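Local atomic coordinates of prophenoloxidase b (Marsupenaeus japonicus, PDB entry 3WKY), a protein that is the hemolymph precursor of a crustacean phenoloxidase, which probably oxidises phenols at a type 3 dicopper centre. Residues Ser272-Ser277 / Asp390-Arg395; Tyr320-Asp325 / Val329-Gly334; His447-Pro452 / Arg666-Val671. All blocks are in the same frame, centred on the assembly; numbering follows the deposited sequence.

Contact 1 of 3, residues Ser272-Ser277 / Asp390-Arg395; sequences SSRQDS and DPVFFR. With CUO (Cu2-o2 cluster), chain J; EDO (1,2-ethanediol), chain K.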
loop_
_atom_site.group_PDB
_atom_site.type_symbol
_atom_site.label_atom_id
_atom_site.label_comp_id
_atom_site.label_asym_id
_atom_site.label_seq_id
_atom_site.Cartn_x
_atom_site.Cartn_y
_atom_site.Cartn_z
ATOM N N SER A 272 30.592 -2.591 2.432
ATOM C CA SER A 272 29.227 -2.216 2.770
ATOM C C SER A 272 28.365 -3.455 2.963
ATOM O O SER A 272 28.629 -4.512 2.383
ATOM C CB SER A 272 28.643 -1.332 1.674
ATOM O OG SER A 272 29.324 -0.084 1.665
ATOM N N SER A 273 27.341 -3.316 3.796
ATOM C CA SER A 273 26.388 -4.391 4.038
ATOM C C SER A 273 25.061 -4.022 3.379
ATOM O O SER A 273 24.913 -2.934 2.816
ATOM C CB SER A 273 26.178 -4.566 5.540
ATOM O OG SER A 273 27.391 -4.902 6.201
ATOM N N ARG A 274 24.090 -4.918 3.466
ATOM C CA ARG A 274 22.766 -4.632 2.942
ATOM C C ARG A 274 21.755 -5.120 3.958
ATOM O O ARG A 274 21.728 -6.300 4.281
ATOM C CB ARG A 274 22.524 -5.349 1.607
ATOM C CG ARG A 274 21.162 -4.978 0.972
ATOM C CD ARG A 274 20.871 -5.786 -0.300
ATOM N NE ARG A 274 20.744 -7.217 0.005
ATOM C CZ ARG A 274 21.687 -8.137 -0.205
ATOM N NH1 ARG A 274 22.853 -7.808 -0.752
ATOM N NH2 ARG A 274 21.455 -9.403 0.135
ATOM N N GLN A 275 20.938 -4.203 4.473
ATOM C CA GLN A 275 19.911 -4.565 5.446
ATOM C C GLN A 275 18.852 -5.451 4.815
ATOM O O GLN A 275 18.619 -5.391 3.600
ATOM C CB GLN A 275 19.243 -3.297 6.000
ATOM C CG GLN A 275 20.208 -2.458 6.838
ATOM C CD GLN A 275 19.697 -1.062 7.122
ATOM O OE1 GLN A 275 20.484 -0.177 7.455
ATOM N NE2 GLN A 275 18.381 -0.853 6.991
ATOM N N ASP A 276 18.187 -6.254 5.640
ATOM C CA ASP A 276 16.984 -6.950 5.178
ATOM C C ASP A 276 15.995 -5.949 4.563
ATOM O O ASP A 276 15.923 -4.780 4.986
ATOM C CB ASP A 276 16.282 -7.672 6.334
ATOM C CG ASP A 276 17.043 -8.888 6.849
ATOM O OD1 ASP A 276 17.865 -9.498 6.126
ATOM O OD2 ASP A 276 16.780 -9.272 8.004
ATOM N N SER A 277 15.234 -6.416 3.574
ATOM C CA SER A 277 14.178 -5.613 2.943
ATOM C C SER A 277 14.697 -4.331 2.308
ATOM O O SER A 277 14.157 -3.255 2.555
ATOM C CB SER A 277 13.065 -5.281 3.949
ATOM O OG SER A 277 12.591 -6.475 4.553
ATOM N N ASP A 390 27.144 -13.757 -0.786
ATOM C CA ASP A 390 25.859 -13.093 -0.509
ATOM C C ASP A 390 24.715 -13.991 -0.958
ATOM O O ASP A 390 24.714 -14.456 -2.097
ATOM C CB ASP A 390 25.822 -11.761 -1.279
ATOM C CG ASP A 390 24.729 -10.811 -0.804
ATOM O OD1 ASP A 390 23.612 -11.271 -0.471
ATOM O OD2 ASP A 390 24.979 -9.580 -0.803
ATOM N N PRO A 391 23.731 -14.261 -0.069
ATOM C CA PRO A 391 22.597 -15.075 -0.538
ATOM C C PRO A 391 21.924 -14.508 -1.791
ATOM O O PRO A 391 21.384 -15.271 -2.600
ATOM C CB PRO A 391 21.628 -15.079 0.661
ATOM C CG PRO A 391 22.079 -13.877 1.531
ATOM C CD PRO A 391 23.582 -13.864 1.346
ATOM N N VAL A 392 21.957 -13.188 -1.963
ATOM C CA VAL A 392 21.311 -12.612 -3.135
ATOM C C VAL A 392 22.041 -12.965 -4.431
ATOM O O VAL A 392 21.456 -12.881 -5.511
ATOM C CB VAL A 392 21.106 -11.083 -3.015
ATOM C CG1 VAL A 392 22.360 -10.309 -3.475
ATOM C CG2 VAL A 392 19.901 -10.658 -3.838
ATOM N N PHE A 393 23.308 -13.365 -4.334
ATOM C CA PHE A 393 24.009 -13.871 -5.521
ATOM C C PHE A 393 23.188 -14.963 -6.196
ATOM O O PHE A 393 23.041 -15.007 -7.438
ATOM C CB PHE A 393 25.377 -14.447 -5.144
ATOM C CG PHE A 393 26.120 -15.028 -6.320
ATOM C CD1 PHE A 393 26.932 -14.221 -7.106
ATOM C CD2 PHE A 393 25.970 -16.374 -6.661
ATOM C CE1 PHE A 393 27.605 -14.755 -8.211
ATOM C CE2 PHE A 393 26.634 -16.924 -7.763
ATOM C CZ PHE A 393 27.453 -16.107 -8.545
ATOM N N PHE A 394 22.667 -15.865 -5.380
ATOM C CA PHE A 394 21.978 -17.022 -5.932
ATOM C C PHE A 394 20.554 -16.691 -6.359
ATOM O O PHE A 394 20.011 -17.321 -7.258
ATOM C CB PHE A 394 22.068 -18.206 -4.971
ATOM C CG PHE A 394 23.465 -18.741 -4.845
ATOM C CD1 PHE A 394 23.921 -19.736 -5.710
ATOM C CD2 PHE A 394 24.342 -18.215 -3.899
ATOM C CE1 PHE A 394 25.234 -20.210 -5.622
ATOM C CE2 PHE A 394 25.648 -18.677 -3.801
ATOM C CZ PHE A 394 26.091 -19.690 -4.659
ATOM N N ARG A 395 19.955 -15.674 -5.751
ATOM C CA ARG A 395 18.670 -15.216 -6.245
ATOM C C ARG A 395 18.855 -14.537 -7.606
ATOM O O ARG A 395 18.035 -14.709 -8.510
ATOM C CB ARG A 395 18.012 -14.252 -5.234
ATOM C CG ARG A 395 17.711 -14.899 -3.864
ATOM C CD ARG A 395 16.576 -14.138 -3.130
ATOM N NE ARG A 395 15.365 -14.138 -3.956
ATOM C CZ ARG A 395 14.390 -13.238 -3.877
ATOM N NH1 ARG A 395 14.469 -12.230 -3.009
ATOM N NH2 ARG A 395 13.338 -13.337 -4.687
HETATM CU CU1 CUO J . 29.781 -15.194 -11.932
HETATM CU CU2 CUO J . 27.021 -12.894 -11.684
HETATM O O1 CUO J . 28.723 -13.577 -12.438
HETATM O O2 CUO J . 28.938 -13.440 -10.799
HETATM C C1 EDO K . 13.797 -1.464 5.995
HETATM O O1 EDO K . 13.583 -1.302 7.404
HETATM C C2 EDO K . 15.288 -1.352 5.678
HETATM O O2 EDO K . 16.017 -2.452 6.255
#
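The N-terminal end of helix 391-409, which carries part of the type 3 copper site, is tied to the loop 272-277 by the buried salt bridge between R274 and D390. The arginine grips the carboxylate end-on: NH1 of R274 lies 2.8 Å from OD2 of D390, and NH2 of R274 lies 2.9 Å from OD1 of D390. Both bonds are nearly straight, at 165° and 172°, and the guanidinium and carboxylate planes are only 15° apart. NH2 uses the syn lone pair of OD1, while OD2 is met on its syn side, somewhat out of the carboxylate plane. D390 OD1 has a second donor, the backbone N of V392 at 2.9 Å, which arrives from above the carboxylate plane; this capping bond makes D390 the N-cap. CB of V392 also packs 3.6 Å from R274 NH2, and that same nitrogen bonds to the carbonyl of D257, which helps fix the rotation of the guanidinium. One residue further on, F393 places CE1 3.2 Å from O2 of the Cu2-O2 cluster, and its ring meets those of H199 and H397. The arrangement is that of an N-capped helix bringing F393 and H397 to a type 3 dicopper site built from several helices.

Contact 2 of 3, residues Tyr320-Asp325 / Val329-Gly334; sequences YVRLTD and VGEDYG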
loop_
_atom_site.group_PDB
_atom_site.type_symbol
_atom_site.label_atom_id
_atom_site.label_comp_id
_atom_site.label_asym_id
_atom_site.label_seq_id
_atom_site.Cartn_x
_atom_site.Cartn_y
_atom_site.Cartn_z
ATOM N N TYR A 320 18.762 -9.795 -38.828
ATOM C CA TYR A 320 18.263 -10.699 -37.798
ATOM C C TYR A 320 19.190 -11.895 -37.674
ATOM O O TYR A 320 19.699 -12.393 -38.676
ATOM C CB TYR A 320 16.831 -11.147 -38.115
ATOM C CG TYR A 320 15.828 -10.025 -37.965
ATOM C CD1 TYR A 320 15.516 -9.523 -36.713
ATOM C CD2 TYR A 320 15.211 -9.454 -39.070
ATOM C CE1 TYR A 320 14.601 -8.496 -36.556
ATOM C CE2 TYR A 320 14.296 -8.420 -38.922
ATOM C CZ TYR A 320 13.999 -7.946 -37.661
ATOM O OH TYR A 320 13.094 -6.920 -37.493
ATOM N N VAL A 321 19.433 -12.332 -36.441
ATOM C CA VAL A 321 20.307 -13.470 -36.189
ATOM C C VAL A 321 19.484 -14.596 -35.578
ATOM O O VAL A 321 18.929 -14.440 -34.487
ATOM C CB VAL A 321 21.447 -13.118 -35.206
ATOM C CG1 VAL A 321 22.467 -14.254 -35.167
ATOM C CG2 VAL A 321 22.121 -11.817 -35.607
ATOM N N ARG A 322 19.392 -15.727 -36.275
ATOM C CA ARG A 322 18.634 -16.859 -35.767
ATOM C C ARG A 322 19.246 -17.438 -34.494
ATOM O O ARG A 322 20.471 -17.534 -34.375
ATOM C CB ARG A 322 18.556 -17.959 -36.833
ATOM C CG ARG A 322 17.976 -19.256 -36.341
ATOM C CD ARG A 322 17.740 -20.249 -37.485
ATOM N NE ARG A 322 18.950 -20.984 -37.839
ATOM C CZ ARG A 322 18.942 -22.127 -38.519
ATOM N NH1 ARG A 322 17.789 -22.655 -38.912
ATOM N NH2 ARG A 322 20.079 -22.744 -38.795
ATOM N N LEU A 323 18.387 -17.821 -33.547
ATOM C CA LEU A 323 18.795 -18.521 -32.335
ATOM C C LEU A 323 18.456 -19.997 -32.467
ATOM O O LEU A 323 17.286 -20.367 -32.583
ATOM C CB LEU A 323 18.049 -17.967 -31.108
ATOM C CG LEU A 323 18.313 -16.512 -30.744
ATOM C CD1 LEU A 323 17.414 -16.126 -29.546
ATOM C CD2 LEU A 323 19.786 -16.306 -30.391
ATOM N N THR A 324 19.469 -20.857 -32.446
ATOM C CA THR A 324 19.198 -22.297 -32.489
ATOM C C THR A 324 20.320 -23.081 -31.827
ATOM O O THR A 324 21.490 -22.714 -31.961
ATOM C CB THR A 324 18.987 -22.794 -33.955
ATOM O OG1 THR A 324 18.680 -24.192 -33.946
ATOM C CG2 THR A 324 20.239 -22.564 -34.807
ATOM N N ASP A 325 19.973 -24.142 -31.098
ATOM C CA ASP A 325 20.990 -25.032 -30.553
ATOM C C ASP A 325 21.160 -26.262 -31.456
ATOM O O ASP A 325 21.820 -27.229 -31.074
ATOM C CB ASP A 325 20.669 -25.458 -29.115
ATOM C CG ASP A 325 20.984 -24.364 -28.082
ATOM O OD1 ASP A 325 21.304 -23.223 -28.483
ATOM O OD2 ASP A 325 20.907 -24.651 -26.868
ATOM N N VAL A 329 26.693 -25.870 -39.735
ATOM C CA VAL A 329 28.138 -25.728 -39.630
ATOM C C VAL A 329 28.500 -24.262 -39.846
ATOM O O VAL A 329 28.012 -23.626 -40.789
ATOM C CB VAL A 329 28.870 -26.634 -40.651
ATOM C CG1 VAL A 329 30.364 -26.314 -40.690
ATOM C CG2 VAL A 329 28.640 -28.096 -40.296
ATOM N N GLY A 330 29.305 -23.714 -38.938
ATOM C CA GLY A 330 29.690 -22.313 -39.008
ATOM C C GLY A 330 28.709 -21.318 -38.383
ATOM O O GLY A 330 28.979 -20.120 -38.358
ATOM N N GLU A 331 27.568 -21.798 -37.898
ATOM C CA GLU A 331 26.587 -20.917 -37.247
ATOM C C GLU A 331 26.813 -20.919 -35.737
ATOM O O GLU A 331 27.210 -21.932 -35.169
ATOM C CB GLU A 331 25.163 -21.382 -37.572
ATOM C CG GLU A 331 24.057 -20.483 -37.024
ATOM C CD GLU A 331 22.664 -20.953 -37.418
ATOM O OE1 GLU A 331 22.503 -22.144 -37.772
ATOM O OE2 GLU A 331 21.724 -20.131 -37.381
ATOM N N ASP A 332 26.571 -19.789 -35.075
ATOM C CA ASP A 332 26.731 -19.754 -33.623
ATOM C C ASP A 332 25.590 -20.526 -32.951
ATOM O O ASP A 332 24.522 -20.714 -33.547
ATOM C CB ASP A 332 26.722 -18.303 -33.137
ATOM C CG ASP A 332 27.504 -18.119 -31.850
ATOM O OD1 ASP A 332 27.818 -19.135 -31.180
ATOM O OD2 ASP A 332 27.805 -16.958 -31.516
ATOM N N TYR A 333 25.813 -20.976 -31.718
ATOM C CA TYR A 333 24.764 -21.617 -30.936
ATOM C C TYR A 333 23.872 -20.544 -30.316
ATOM O O TYR A 333 24.375 -19.533 -29.813
ATOM C CB TYR A 333 25.372 -22.432 -29.791
ATOM C CG TYR A 333 26.210 -23.618 -30.229
ATOM C CD1 TYR A 333 27.483 -23.433 -30.772
ATOM C CD2 TYR A 333 25.740 -24.910 -30.082
ATOM C CE1 TYR A 333 28.254 -24.511 -31.172
ATOM C CE2 TYR A 333 26.508 -26.000 -30.478
ATOM C CZ TYR A 333 27.764 -25.785 -31.021
ATOM O OH TYR A 333 28.534 -26.866 -31.412
ATOM N N GLY A 334 22.561 -20.768 -30.329
ATOM C CA GLY A 334 21.637 -19.803 -29.751
ATOM C C GLY A 334 21.917 -19.542 -28.279
ATOM O O GLY A 334 21.863 -18.389 -27.835
HETATM O O HOH W 1 21.981 -19.662 -33.034
HETATM O O HOH W 2 22.328 -17.793 -36.344
#
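The chain leaves strand 320-322 and turns so that the short runs 322-325 and 331-334 lie nearly at right angles (78°); the closest approach of CA atoms is 4.0 Å, between L323 and G334. The direct backbone link is G334 N to T324 O at 2.8 Å, with the donor well above the carbonyl plane. Water 1 bridges further, accepting from T324 N and lying 2.8 Å from D332 O. G334 begins helix 334-343, with Y333 as its N-cap residue, so the two segments form the turn from the short two-stranded antiparallel sheet 312-314/320-322 into that helix, within the copper-containing domain. G334, without a side chain, lets the two backbones come this close. R322 holds E331 side-on: NE of R322 donates to OE2 of E331 at 2.9 Å, and NH2 of R322 to OE1 of E331 at 2.7 Å. The guanidinium and carboxylate planes are 17° apart, and both oxygens use their syn lone pairs. The fully extended glutamate reaches across to R322 at about a right angle, while CB of T324 lies on one face side of the guanidinium, offset toward its rim, and CG2 of T324 is 3.8 Å from E331 OE1. Water 2 joins OE2 of E331 to the carbonyl O of R322. R322 NH1 reaches C687 O of a neighbouring subunit, and D325 is held by Y407 and K408.

Contact 3 of 3, residues His447-Pro452 / Arg666-Val671; sequences HTFFTP and RDPSSV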
loop_
_atom_site.group_PDB
_atom_site.type_symbol
_atom_site.label_atom_id
_atom_site.label_comp_id
_atom_site.label_asym_id
_atom_site.label_seq_id
_atom_site.Cartn_x
_atom_site.Cartn_y
_atom_site.Cartn_z
ATOM N N HIS A 447 29.826 -40.071 1.453
ATOM C CA HIS A 447 29.726 -39.310 2.693
ATOM C C HIS A 447 30.303 -37.912 2.563
ATOM O O HIS A 447 31.111 -37.631 1.682
ATOM C CB HIS A 447 30.434 -40.020 3.853
ATOM C CG HIS A 447 29.754 -41.269 4.309
ATOM N ND1 HIS A 447 30.145 -42.522 3.889
ATOM C CD2 HIS A 447 28.707 -41.462 5.149
ATOM C CE1 HIS A 447 29.368 -43.434 4.453
ATOM N NE2 HIS A 447 28.491 -42.817 5.221
ATOM N N THR A 448 29.856 -37.032 3.448
ATOM C CA THR A 448 30.469 -35.713 3.571
ATOM C C THR A 448 30.624 -35.413 5.042
ATOM O O THR A 448 29.951 -36.009 5.889
ATOM C CB THR A 448 29.667 -34.558 2.909
ATOM O OG1 THR A 448 28.452 -34.331 3.633
ATOM C CG2 THR A 448 29.364 -34.851 1.446
ATOM N N PHE A 449 31.566 -34.531 5.364
ATOM C CA PHE A 449 31.791 -34.122 6.756
ATOM C C PHE A 449 32.635 -32.854 6.803
ATOM O O PHE A 449 33.172 -32.428 5.778
ATOM C CB PHE A 449 32.458 -35.245 7.571
ATOM C CG PHE A 449 33.497 -36.017 6.804
ATOM C CD1 PHE A 449 34.665 -35.404 6.370
ATOM C CD2 PHE A 449 33.305 -37.358 6.525
ATOM C CE1 PHE A 449 35.620 -36.113 5.662
ATOM C CE2 PHE A 449 34.257 -38.077 5.818
ATOM C CZ PHE A 449 35.414 -37.452 5.388
ATOM N N PHE A 450 32.756 -32.240 7.975
ATOM C CA PHE A 450 33.591 -31.044 8.077
ATOM C C PHE A 450 34.993 -31.373 8.582
ATOM O O PHE A 450 35.160 -32.202 9.474
ATOM C CB PHE A 450 32.938 -29.963 8.942
ATOM C CG PHE A 450 31.785 -29.277 8.267
ATOM C CD1 PHE A 450 32.002 -28.176 7.444
ATOM C CD2 PHE A 450 30.487 -29.744 8.435
ATOM C CE1 PHE A 450 30.937 -27.545 6.807
ATOM C CE2 PHE A 450 29.415 -29.120 7.800
ATOM C CZ PHE A 450 29.640 -28.021 6.990
ATOM N N THR A 451 35.983 -30.712 7.987
ATOM C CA THR A 451 37.392 -30.925 8.294
ATOM C C THR A 451 38.090 -29.563 8.323
ATOM O O THR A 451 37.796 -28.693 7.503
ATOM C CB THR A 451 38.050 -31.838 7.222
ATOM O OG1 THR A 451 37.597 -33.188 7.388
ATOM C CG2 THR A 451 39.564 -31.827 7.332
ATOM N N PRO A 452 39.012 -29.363 9.275
ATOM C CA PRO A 452 39.781 -28.112 9.310
ATOM C C PRO A 452 40.818 -28.044 8.192
ATOM O O PRO A 452 41.314 -29.084 7.757
ATOM C CB PRO A 452 40.485 -28.178 10.669
ATOM C CG PRO A 452 40.597 -29.640 10.961
ATOM C CD PRO A 452 39.330 -30.241 10.416
ATOM N N ARG A 666 28.022 -35.746 10.994
ATOM C CA ARG A 666 28.368 -34.721 11.974
ATOM C C ARG A 666 29.619 -35.129 12.765
ATOM O O ARG A 666 30.400 -34.285 13.202
ATOM C CB ARG A 666 27.188 -34.478 12.919
ATOM C CG ARG A 666 27.509 -33.549 14.080
ATOM C CD ARG A 666 26.312 -33.309 14.995
ATOM N NE ARG A 666 25.455 -32.223 14.521
ATOM C CZ ARG A 666 25.764 -30.932 14.601
ATOM N NH1 ARG A 666 26.926 -30.547 15.121
ATOM N NH2 ARG A 666 24.915 -30.020 14.148
ATOM N N ASP A 667 29.800 -36.437 12.921
ATOM C CA ASP A 667 30.944 -37.007 13.623
ATOM C C ASP A 667 31.388 -38.241 12.838
ATOM O O ASP A 667 30.780 -39.308 12.954
ATOM C CB ASP A 667 30.536 -37.388 15.049
ATOM C CG ASP A 667 31.587 -38.221 15.764
ATOM O OD1 ASP A 667 32.785 -38.114 15.423
ATOM O OD2 ASP A 667 31.203 -38.986 16.677
ATOM N N PRO A 668 32.436 -38.090 12.014
ATOM C CA PRO A 668 32.821 -39.143 11.066
ATOM C C PRO A 668 33.112 -40.490 11.739
ATOM O O PRO A 668 32.900 -41.545 11.133
ATOM C CB PRO A 668 34.085 -38.582 10.413
ATOM C CG PRO A 668 33.949 -37.078 10.548
ATOM C CD PRO A 668 33.251 -36.871 11.863
ATOM N N SER A 669 33.570 -40.455 12.986
ATOM C CA SER A 669 33.900 -41.688 13.696
ATOM C C SER A 669 32.649 -42.510 14.029
ATOM O O SER A 669 32.749 -43.676 14.421
ATOM C CB SER A 669 34.694 -41.382 14.968
ATOM O OG SER A 669 33.837 -40.954 16.008
ATOM N N SER A 670 31.473 -41.908 13.855
ATOM C CA SER A 670 30.211 -42.601 14.115
ATOM C C SER A 670 30.010 -43.835 13.229
ATOM O O SER A 670 29.191 -44.698 13.549
ATOM C CB SER A 670 29.026 -41.650 13.943
ATOM O OG SER A 670 28.843 -41.323 12.579
ATOM N N VAL A 671 30.750 -43.932 12.124
ATOM C CA VAL A 671 30.595 -45.090 11.239
ATOM C C VAL A 671 31.215 -46.347 11.844
ATOM O O VAL A 671 30.946 -47.461 11.391
ATOM C CB VAL A 671 31.183 -44.871 9.822
ATOM C CG1 VAL A 671 30.443 -43.748 9.093
ATOM C CG2 VAL A 671 32.683 -44.598 9.879
HETATM O O HOH W 3 31.271 -33.134 10.127
#
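F449 and P668 make the main apolar contact, with CG of the proline 3.8 Å from CB of the phenylalanine and 3.9 Å from its CG. The proline ring also brings CB within 4.2 Å of CD2 of F449, so it rests against the base and one side of the aromatic side chain, at an oblique angle to the ring. A second, looser touch lies toward the other end of the 3-10 turn, where CG1 of V671 is 4.4 Å from NE2 of H447; this imidazole is held at ND1 by E432. Polar linkage between the segments is indirect. Water 3 accepts from F450 N at 2.8 Å and makes a weak bond to the carbonyl O of R666.

The next shell shapes the proline-bearing turn. D667 O accepts from S670 N and from S670 OG, each at 2.8 Å, the hydroxyl arriving nearly in line with the carbonyl bond. S669 OG donates to OD1 of D667 at 3.1 Å. These bonds brace the start of the 3-10 segment, which carries P668 and V671. Around the strand side, the ring of F449 meets W435 with planes at about 45° and also touches P483, while its backbone pairs with E481 on strand 472-481. T448 pairs by backbone with T663 and L665. The arrangement is thus a strand of the C-terminal immunoglobulin-like domain of the hemocyanin family, against which the chain leaving the parallel neighbour strand 655-664 packs through a 3-10 segment.

From the N terminus, the chain first reaches 272-277, in the loop after helix 218-239, which contact 1 joins to the start of helix 391-409. Inside that long loop is nested the short one closed by contact 2, which links the end of strand 320-322 to the start of helix 334-343; the two centres are about 36 Å apart, both in the copper-containing domain. Contact 3 follows in series: 447-452 opens it on strand 445-456 of the immunoglobulin-like domain, and 666-671, in the tail after strand 655-664, closes it more than 200 residues later. Its centre is about 48 Å from that of contact 2, on the opposite side of the chain's centre, and about 30 Å from that of contact 1.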